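Local coordinates for ABC transporter, periplasmic substrate-binding protein (Vibrio cholerae O1 biovar eltor, PDB 1TWY) that probably binds phosphate in the periplasm and hands it to an ABC-type importer in the inner membrane, at residues V76-A80 with T252-I256; T99-G104 with G272-P276; I126-T132 with I144-T148. One frame throughout, in Å; residues are numbered along the deposited sequence.

Contact 1: residues V76-A80 with T252-I256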
loop_
_atom_site.group_PDB
_atom_site.type_symbol
_atom_site.label_atom_id
_atom_site.label_comp_id
_atom_site.label_asym_id
_atom_site.label_seq_id
_atom_site.Cartn_x
_atom_site.Cartn_y
_atom_site.Cartn_z
ATOM N N VAL A 76 17.944 -8.770 -15.033
ATOM C CA VAL A 76 18.851 -8.553 -13.930
ATOM C C VAL A 76 18.247 -8.577 -12.539
ATOM O O VAL A 76 18.933 -8.111 -11.612
ATOM C CB VAL A 76 19.600 -7.145 -14.162
ATOM C CG1 VAL A 76 20.415 -7.166 -15.465
ATOM C CG2 VAL A 76 18.643 -5.977 -14.266
ATOM N N ALA A 77 16.937 -8.871 -12.425
ATOM C CA ALA A 77 16.286 -9.458 -11.255
ATOM C C ALA A 77 15.683 -10.827 -11.617
ATOM O O ALA A 77 15.273 -11.002 -12.741
ATOM C CB ALA A 77 15.132 -8.530 -10.757
ATOM N N ASP A 78 15.616 -11.770 -10.664
ATOM C CA ASP A 78 14.951 -13.027 -10.816
ATOM C C ASP A 78 13.458 -12.933 -10.527
ATOM O O ASP A 78 12.658 -13.678 -11.095
ATOM C CB ASP A 78 15.553 -14.034 -9.915
ATOM C CG ASP A 78 17.002 -14.267 -10.199
ATOM O OD1 ASP A 78 17.312 -14.789 -11.311
ATOM O OD2 ASP A 78 17.873 -13.962 -9.388
ATOM N N ILE A 79 13.110 -12.015 -9.603
ATOM C CA ILE A 79 11.767 -11.811 -9.145
ATOM C C ILE A 79 11.473 -10.353 -9.051
ATOM O O ILE A 79 12.334 -9.677 -8.594
ATOM C CB ILE A 79 11.480 -12.558 -7.765
ATOM C CG1 ILE A 79 11.898 -14.042 -7.898
ATOM C CG2 ILE A 79 10.002 -12.434 -7.445
ATOM C CD1 ILE A 79 11.887 -14.838 -6.609
ATOM N N ALA A 80 10.305 -9.851 -9.400
ATOM C CA ALA A 80 10.001 -8.482 -9.041
ATOM C C ALA A 80 8.878 -8.511 -7.974
ATOM O O ALA A 80 8.072 -9.429 -7.859
ATOM C CB ALA A 80 9.626 -7.662 -10.204
ATOM N N THR A 252 15.216 -19.946 -7.961
ATOM C CA THR A 252 14.026 -19.090 -8.099
ATOM C C THR A 252 12.710 -19.892 -7.822
ATOM O O THR A 252 11.888 -19.492 -6.972
ATOM C CB THR A 252 14.008 -18.430 -9.495
ATOM O OG1 THR A 252 15.152 -17.564 -9.656
ATOM C CG2 THR A 252 12.806 -17.461 -9.617
ATOM N N LYS A 253 12.512 -21.049 -8.460
ATOM C CA LYS A 253 11.286 -21.815 -8.225
ATOM C C LYS A 253 11.132 -22.239 -6.748
ATOM O O LYS A 253 10.073 -22.162 -6.160
ATOM C CB LYS A 253 11.240 -23.031 -9.174
ATOM C CG LYS A 253 11.115 -22.556 -10.626
ATOM C CD LYS A 253 10.547 -23.604 -11.637
ATOM C CE LYS A 253 11.230 -24.959 -11.573
ATOM N NZ LYS A 253 11.352 -25.556 -12.964
ATOM N N GLU A 254 12.217 -22.634 -6.113
ATOM C CA GLU A 254 12.214 -22.957 -4.723
ATOM C C GLU A 254 11.857 -21.751 -3.791
ATOM O O GLU A 254 11.117 -21.918 -2.822
ATOM C CB GLU A 254 13.563 -23.571 -4.352
ATOM C CG GLU A 254 13.624 -24.186 -2.992
ATOM C CD GLU A 254 14.890 -25.057 -2.775
ATOM O OE1 GLU A 254 15.668 -25.336 -3.738
ATOM O OE2 GLU A 254 15.105 -25.465 -1.621
ATOM N N PHE A 255 12.372 -20.580 -4.097
ATOM C CA PHE A 255 11.983 -19.411 -3.293
ATOM C C PHE A 255 10.486 -19.055 -3.519
ATOM O O PHE A 255 9.731 -18.738 -2.533
ATOM C CB PHE A 255 12.879 -18.205 -3.591
ATOM C CG PHE A 255 12.668 -17.099 -2.641
ATOM C CD1 PHE A 255 12.923 -17.266 -1.286
ATOM C CD2 PHE A 255 12.172 -15.870 -3.073
ATOM C CE1 PHE A 255 12.719 -16.281 -0.409
ATOM C CE2 PHE A 255 11.937 -14.848 -2.171
ATOM C CZ PHE A 255 12.214 -15.018 -0.873
ATOM N N ILE A 256 10.042 -19.102 -4.748
ATOM C CA ILE A 256 8.621 -18.871 -5.066
ATOM C C ILE A 256 7.697 -19.844 -4.328
ATOM O O ILE A 256 6.714 -19.435 -3.624
ATOM C CB ILE A 256 8.377 -18.931 -6.587
ATOM C CG1 ILE A 256 9.152 -17.829 -7.314
ATOM C CG2 ILE A 256 6.881 -18.813 -6.931
ATOM C CD1 ILE A 256 8.483 -16.446 -7.226
HETATM O O HOH W 1 15.328 -17.132 -12.475
#
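Ile79 meets Phe255 and Ile256 because its longer branch is stretched out: CG1 lies opposite the carbonyl carbon (chi1 -52°), and a nearly straight chi2 of 171° carries CD1 forward to the helix. Phe255 answers with its ring turned away from its own backbone N (chi1 -170°), and it offers an edge. Ile79 CD1 sits in the plane of that ring, 3.7 Å from Phe255 CD2. The same methyl carbon lies 3.8 Å from Ile256 CD1, with the two isoleucine side chains running past each other in opposite directions. A single methyl thus touches Phe255 and Ile256 of one helical turn, while the other part of the branch is also used: Ile79 CG1 is 3.9 Å from Thr252 CG2. Isoleucine suits this buried place, since its beta-branched stem fits a strand and its longer arm reaches the helix.

Thr252 serves two environments. Its methyl faces Ile79, whereas its hydroxyl approaches Asp78, with OG1 3.6 Å from Asp78 CB. A water joins the two polar groups, donating to Thr252 OG1 at 2.9 Å and, over a longer 3.3 Å, to Asp78 OD1. Both groups have further partners: Thr252 OG1 also bonds Asp249 OD1, and the second carboxylate oxygen, Asp78 OD2, takes the backbone N-H of Thr31.

Helix 250-260 thus packs on the mixed sheet at strand 79-82, the helix-on-sheet layering of an alpha/beta lobe, as in periplasmic binding proteins. Strand 29-34 adds Ile30 beside Ile79 and Phe255, strand 236-243 adds Ile241 beside Ile79 and Ile256, and Tyr49 of helix 36-52 meets Phe255 edge-to-face.

Contact 2: residues T99-G104 with G272-P276; sequences TLAFDG and GYIMP
The Phe102 ring presents its edge to Pro276, with CE2 3.8 Å from the proline CA and just as near its CB, while Thr99 CG2 lies over one face, displaced toward the rim. That threonine methyl also reaches Pro276 CG at 3.8 Å, so ring, methyl and pyrrolidine pack as one apolar cluster; the compact, rigid proline fills the place beside the aromatic edge. At the other end of the contact Tyr273 brings its own edge: Asp103 CB lies in the ring plane, and Phe102 O is near that plane too. Asp103 OD1 comes within 3.6 Å of Tyr273 CE1, the carboxylate and ring planes being 62° apart. The carboxylate is set there by Asp103 CG lying anti to the backbone N (chi1 174°), and its other oxygen, OD2, makes a salt bridge to Arg237.

Between these aromatics the backbones form a single antiparallel bridge, the hydrogen-bonded pair Phe102 and Ile274. Phe102 N donates to Ile274 O at 2.8 Å, on a lone pair of that carbonyl, and Ile274 N returns a bond to Phe102 O at 3.0 Å. The C-terminal tail thus adds itself to strand 96-109, which has a classic beta bulge where it pairs with strand 236-243: Leu100 and Ala101 both face Phe239. The tail reaches the strand after the Schellman motif that ends helix 262-270; there Gly272 has positive phi, and lacking a CB it avoids the carbonyl O of the residue before.

A water links the two segments once more, donating to Asp103 OD1 and Gly272 O and accepting from Gly104 N. Small Ala101 lets the tail come close, its CB 3.9 Å from Tyr273 CB, and the bent chain of selenomethionine Met275 returns its CE to Leu100 O.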
loop_
_atom_site.group_PDB
_atom_site.type_symbol
_atom_site.label_atom_id
_atom_site.label_comp_id
_atom_site.label_asym_id
_atom_site.label_seq_id
_atom_site.Cartn_x
_atom_site.Cartn_y
_atom_site.Cartn_z
ATOM N N THR A 99 -0.523 -13.014 -6.095
ATOM C CA THR A 99 -0.742 -12.027 -5.027
ATOM C C THR A 99 -0.215 -12.588 -3.737
ATOM O O THR A 99 -0.749 -13.606 -3.234
ATOM C CB THR A 99 -2.232 -11.658 -4.894
ATOM O OG1 THR A 99 -2.699 -11.102 -6.104
ATOM C CG2 THR A 99 -2.469 -10.582 -3.790
ATOM N N LEU A 100 0.823 -11.976 -3.182
ATOM C CA LEU A 100 1.363 -12.387 -1.934
ATOM C C LEU A 100 0.470 -12.034 -0.752
ATOM O O LEU A 100 0.356 -12.801 0.228
ATOM C CB LEU A 100 2.746 -11.785 -1.650
ATOM C CG LEU A 100 3.585 -12.131 -0.464
ATOM C CD1 LEU A 100 4.240 -13.504 -0.643
ATOM C CD2 LEU A 100 4.659 -11.106 -0.233
ATOM N N ALA A 101 -0.115 -10.842 -0.807
ATOM C CA ALA A 101 -0.943 -10.318 0.275
ATOM C C ALA A 101 -1.657 -9.085 -0.156
ATOM O O ALA A 101 -1.365 -8.565 -1.206
ATOM C CB ALA A 101 -0.114 -10.054 1.490
ATOM N N PHE A 102 -2.588 -8.591 0.654
ATOM C CA PHE A 102 -3.160 -7.264 0.479
ATOM C C PHE A 102 -2.737 -6.437 1.642
ATOM O O PHE A 102 -2.439 -6.910 2.709
ATOM C CB PHE A 102 -4.661 -7.299 0.371
ATOM C CG PHE A 102 -5.155 -7.845 -0.961
ATOM C CD1 PHE A 102 -5.069 -7.077 -2.106
ATOM C CD2 PHE A 102 -5.742 -9.081 -1.048
ATOM C CE1 PHE A 102 -5.508 -7.554 -3.322
ATOM C CE2 PHE A 102 -6.165 -9.566 -2.270
ATOM C CZ PHE A 102 -6.043 -8.781 -3.395
ATOM N N ASP A 103 -2.617 -5.131 1.401
ATOM C CA ASP A 103 -2.252 -4.221 2.486
ATOM C C ASP A 103 -3.287 -3.119 2.503
ATOM O O ASP A 103 -3.707 -2.651 1.490
ATOM C CB ASP A 103 -0.835 -3.696 2.218
ATOM C CG ASP A 103 -0.380 -2.648 3.167
ATOM O OD1 ASP A 103 -0.553 -2.805 4.403
ATOM O OD2 ASP A 103 0.088 -1.578 2.689
ATOM N N GLY A 104 -3.865 -2.802 3.612
ATOM C CA GLY A 104 -5.014 -1.909 3.597
ATOM C C GLY A 104 -4.631 -0.516 4.180
ATOM O O GLY A 104 -3.573 -0.369 4.840
ATOM N N GLY A 272 0.524 -8.066 9.883
ATOM C CA GLY A 272 -0.665 -7.240 9.602
ATOM C C GLY A 272 -1.031 -7.191 8.154
ATOM O O GLY A 272 -1.945 -6.446 7.836
ATOM N N TYR A 273 -0.484 -8.082 7.292
ATOM C CA TYR A 273 -0.943 -8.066 5.920
ATOM C C TYR A 273 -2.039 -9.109 5.773
ATOM O O TYR A 273 -2.223 -9.936 6.683
ATOM C CB TYR A 273 0.173 -8.283 4.934
ATOM C CG TYR A 273 1.286 -7.293 5.114
ATOM C CD1 TYR A 273 1.149 -6.034 4.649
ATOM C CD2 TYR A 273 2.392 -7.617 5.814
ATOM C CE1 TYR A 273 2.128 -5.133 4.820
ATOM C CE2 TYR A 273 3.411 -6.697 6.014
ATOM C CZ TYR A 273 3.244 -5.452 5.526
ATOM O OH TYR A 273 4.213 -4.489 5.713
ATOM N N ILE A 274 -2.766 -9.082 4.696
ATOM C CA ILE A 274 -4.074 -9.800 4.576
ATOM C C ILE A 274 -4.038 -10.825 3.468
ATOM O O ILE A 274 -3.649 -10.574 2.323
ATOM C CB ILE A 274 -5.210 -8.841 4.315
ATOM C CG1 ILE A 274 -5.413 -7.918 5.545
ATOM C CG2 ILE A 274 -6.504 -9.555 4.061
ATOM C CD1 ILE A 274 -5.311 -6.477 5.113
HETATM N N MSE A 275 -4.442 -12.044 3.798
HETATM C CA MSE A 275 -4.432 -13.089 2.790
HETATM C C MSE A 275 -5.609 -12.842 1.811
HETATM O O MSE A 275 -6.699 -12.588 2.257
HETATM C CB MSE A 275 -4.608 -14.479 3.452
HETATM C CG MSE A 275 -3.393 -14.966 4.204
HETATM SE SE MSE A 275 -1.893 -15.203 3.027
HETATM C CE MSE A 275 -0.982 -13.759 3.413
ATOM N N PRO A 276 -5.397 -12.990 0.520
ATOM C CA PRO A 276 -6.491 -12.923 -0.476
ATOM C C PRO A 276 -7.662 -13.906 -0.200
ATOM O O PRO A 276 -7.100 -14.958 0.128
ATOM C CB PRO A 276 -5.789 -13.358 -1.744
ATOM C CG PRO A 276 -4.441 -12.987 -1.556
ATOM C CD PRO A 276 -4.139 -13.393 -0.089
HETATM O O HOH W 2 -2.381 -4.316 5.824
#

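Contact 3: residues I126-T132 with I144-T148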
loop_
_atom_site.group_PDB
_atom_site.type_symbol
_atom_site.label_atom_id
_atom_site.label_comp_id
_atom_site.label_asym_id
_atom_site.label_seq_id
_atom_site.Cartn_x
_atom_site.Cartn_y
_atom_site.Cartn_z
ATOM N N ILE A 126 -12.590 16.236 -0.782
ATOM C CA ILE A 126 -11.807 16.813 0.301
ATOM C C ILE A 126 -10.296 16.955 -0.011
ATOM O O ILE A 126 -9.695 18.008 0.108
ATOM C CB ILE A 126 -12.024 15.914 1.569
ATOM C CG1 ILE A 126 -13.427 16.136 2.148
ATOM C CG2 ILE A 126 -10.932 16.208 2.658
ATOM C CD1 ILE A 126 -13.861 15.110 3.095
ATOM N N TYR A 127 -9.704 15.896 -0.553
ATOM C CA TYR A 127 -8.281 15.913 -0.919
ATOM C C TYR A 127 -7.988 16.840 -2.072
ATOM O O TYR A 127 -6.910 17.376 -2.146
ATOM C CB TYR A 127 -7.690 14.483 -1.090
ATOM C CG TYR A 127 -7.247 13.980 0.268
ATOM C CD1 TYR A 127 -8.137 13.450 1.163
ATOM C CD2 TYR A 127 -5.942 14.033 0.613
ATOM C CE1 TYR A 127 -7.752 13.076 2.441
ATOM C CE2 TYR A 127 -5.524 13.584 1.883
ATOM C CZ TYR A 127 -6.378 13.154 2.752
ATOM O OH TYR A 127 -6.017 12.767 4.072
ATOM N N LYS A 128 -9.005 17.130 -2.928
ATOM C CA LYS A 128 -8.805 18.085 -3.991
ATOM C C LYS A 128 -8.936 19.513 -3.560
ATOM O O LYS A 128 -8.531 20.374 -4.321
ATOM C CB LYS A 128 -9.825 17.909 -5.113
ATOM C CG LYS A 128 -9.555 16.777 -6.025
ATOM C CD LYS A 128 -8.503 17.039 -7.078
ATOM C CE LYS A 128 -9.006 17.912 -8.262
ATOM N NZ LYS A 128 -7.864 18.705 -8.792
ATOM N N GLY A 129 -9.492 19.772 -2.420
ATOM C CA GLY A 129 -9.715 21.064 -1.888
ATOM C C GLY A 129 -11.070 21.627 -2.374
ATOM O O GLY A 129 -11.357 22.805 -2.084
ATOM N N GLN A 130 -11.894 20.796 -2.967
ATOM C CA GLN A 130 -13.232 21.194 -3.421
ATOM C C GLN A 130 -14.236 21.222 -2.285
ATOM O O GLN A 130 -15.119 22.092 -2.210
ATOM C CB GLN A 130 -13.725 20.254 -4.486
ATOM C CG GLN A 130 -12.928 20.289 -5.767
ATOM C CD GLN A 130 -13.217 19.059 -6.702
ATOM O OE1 GLN A 130 -14.050 18.171 -6.405
ATOM N NE2 GLN A 130 -12.468 18.980 -7.793
ATOM N N ILE A 131 -14.075 20.323 -1.334
ATOM C CA ILE A 131 -14.903 20.258 -0.149
ATOM C C ILE A 131 -14.051 20.725 1.019
ATOM O O ILE A 131 -13.027 20.115 1.302
ATOM C CB ILE A 131 -15.361 18.856 0.087
ATOM C CG1 ILE A 131 -16.261 18.410 -1.060
ATOM C CG2 ILE A 131 -16.009 18.796 1.496
ATOM C CD1 ILE A 131 -16.644 16.996 -1.030
ATOM N N THR A 132 -14.402 21.831 1.681
ATOM C CA THR A 132 -13.498 22.466 2.628
ATOM C C THR A 132 -14.030 22.570 4.103
ATOM O O THR A 132 -13.260 22.982 4.982
ATOM C CB THR A 132 -13.056 23.838 2.215
ATOM O OG1 THR A 132 -14.236 24.649 2.029
ATOM C CG2 THR A 132 -12.294 23.863 0.871
ATOM N N ILE A 144 -11.905 21.942 7.210
ATOM C CA ILE A 144 -11.087 20.689 7.137
ATOM C C ILE A 144 -9.581 20.949 7.075
ATOM O O ILE A 144 -9.090 21.780 6.292
ATOM C CB ILE A 144 -11.576 19.795 5.971
ATOM C CG1 ILE A 144 -13.035 19.428 6.131
ATOM C CG2 ILE A 144 -10.647 18.537 5.993
ATOM C CD1 ILE A 144 -13.548 18.745 4.972
ATOM N N ALA A 145 -8.797 20.257 7.916
ATOM C CA ALA A 145 -7.301 20.260 7.698
ATOM C C ALA A 145 -6.989 18.882 7.044
ATOM O O ALA A 145 -7.283 17.829 7.653
ATOM C CB ALA A 145 -6.499 20.411 8.983
ATOM N N VAL A 146 -6.575 18.907 5.819
ATOM C CA VAL A 146 -6.257 17.681 5.056
ATOM C C VAL A 146 -4.841 17.382 5.360
ATOM O O VAL A 146 -4.000 18.155 5.151
ATOM C CB VAL A 146 -6.344 17.997 3.567
ATOM C CG1 VAL A 146 -6.052 16.775 2.697
ATOM C CG2 VAL A 146 -7.764 18.457 3.245
ATOM N N VAL A 147 -4.542 16.148 5.756
ATOM C CA VAL A 147 -3.202 15.662 6.085
ATOM C C VAL A 147 -2.826 14.510 5.145
ATOM O O VAL A 147 -3.610 13.621 4.851
ATOM C CB VAL A 147 -3.113 15.237 7.483
ATOM C CG1 VAL A 147 -1.566 15.082 7.828
ATOM C CG2 VAL A 147 -3.803 16.154 8.420
ATOM N N THR A 148 -1.569 14.561 4.658
ATOM C CA THR A 148 -1.017 13.656 3.772
ATOM C C THR A 148 0.393 13.215 4.232
ATOM O O THR A 148 0.851 13.706 5.285
ATOM C CB THR A 148 -1.130 14.126 2.332
ATOM O OG1 THR A 148 -0.755 13.017 1.482
ATOM C CG2 THR A 148 -0.172 15.293 2.018
HETATM O O HOH W 3 -10.296 23.218 4.280
#
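Thr132 and Ile144 join the two segments by their backbones, Ile144 N donating to Thr132 O at 2.8 Å in a nearly straight bond (172° at the hydrogen) whose donor stands 39° out of the carbonyl plane. A water donating to both Thr132 O and Ile144 O braces the same junction.

In the last turn of the helix, Tyr127 is used twice. Its hydroxyl donates to Val147 O at 2.7 Å, the donor tilted a little from that carbonyl plane, and this bond ties the end of the ring to the strand's backbone. Val146 CG1 then lies over one face, 3.5 Å from the ring centroid in a CH-pi contact, shifted toward the rim so that it comes within 3.3 Å of Tyr127 CE2, which is tight packing. Valine suits the place because its two methyls part company: with CG1 opposite the backbone N (chi1 -179°) and over the tyrosine, CG2 is left to meet Ile126, 3.9 Å from its CG2. Ile144 extends its longer branch to put CD1 3.8 Å from Ile126 CG1, the two side chains crossing at about a right angle. Gly129, with positive phi, closes helix 120-128 in a Schellman motif and turns the chain toward Thr132.

Helix 120-128 thus covers one face of strand 145-149, which runs parallel to strands 182-184 and 200-205. Val201 and Phe203 of the latter continue the apolar surface under Ile126 and Tyr127, and Phe159 of helix 154-163 meets the tyrosine edge-to-face. Val147 points away from helix 120-128 and touches Met190 and Leu193 of helix 187-196, so the strand is layered between two helices, as in an alpha/beta lobe.

Overall arrangement
From the N terminus, residues 76-80 open the loop that contact 1 closes, and 99-104 open that of contact 2. Before either closes, helix 120-128 and strand 145-149 meet in contact 3, a short local loop nested inside both. The chain returns at 252-256 to complete contact 1 and at 272-276 to complete contact 2, so these two cross. All three reach the same mixed sheet. Contacts 1 and 3, with centres about 42 Å apart, lie on opposite sides of the chain's centre, consistent with the two lobes of a periplasmic binding protein; contact 2 ties the C-terminal tail to the long strand 96-109 nearer the middle.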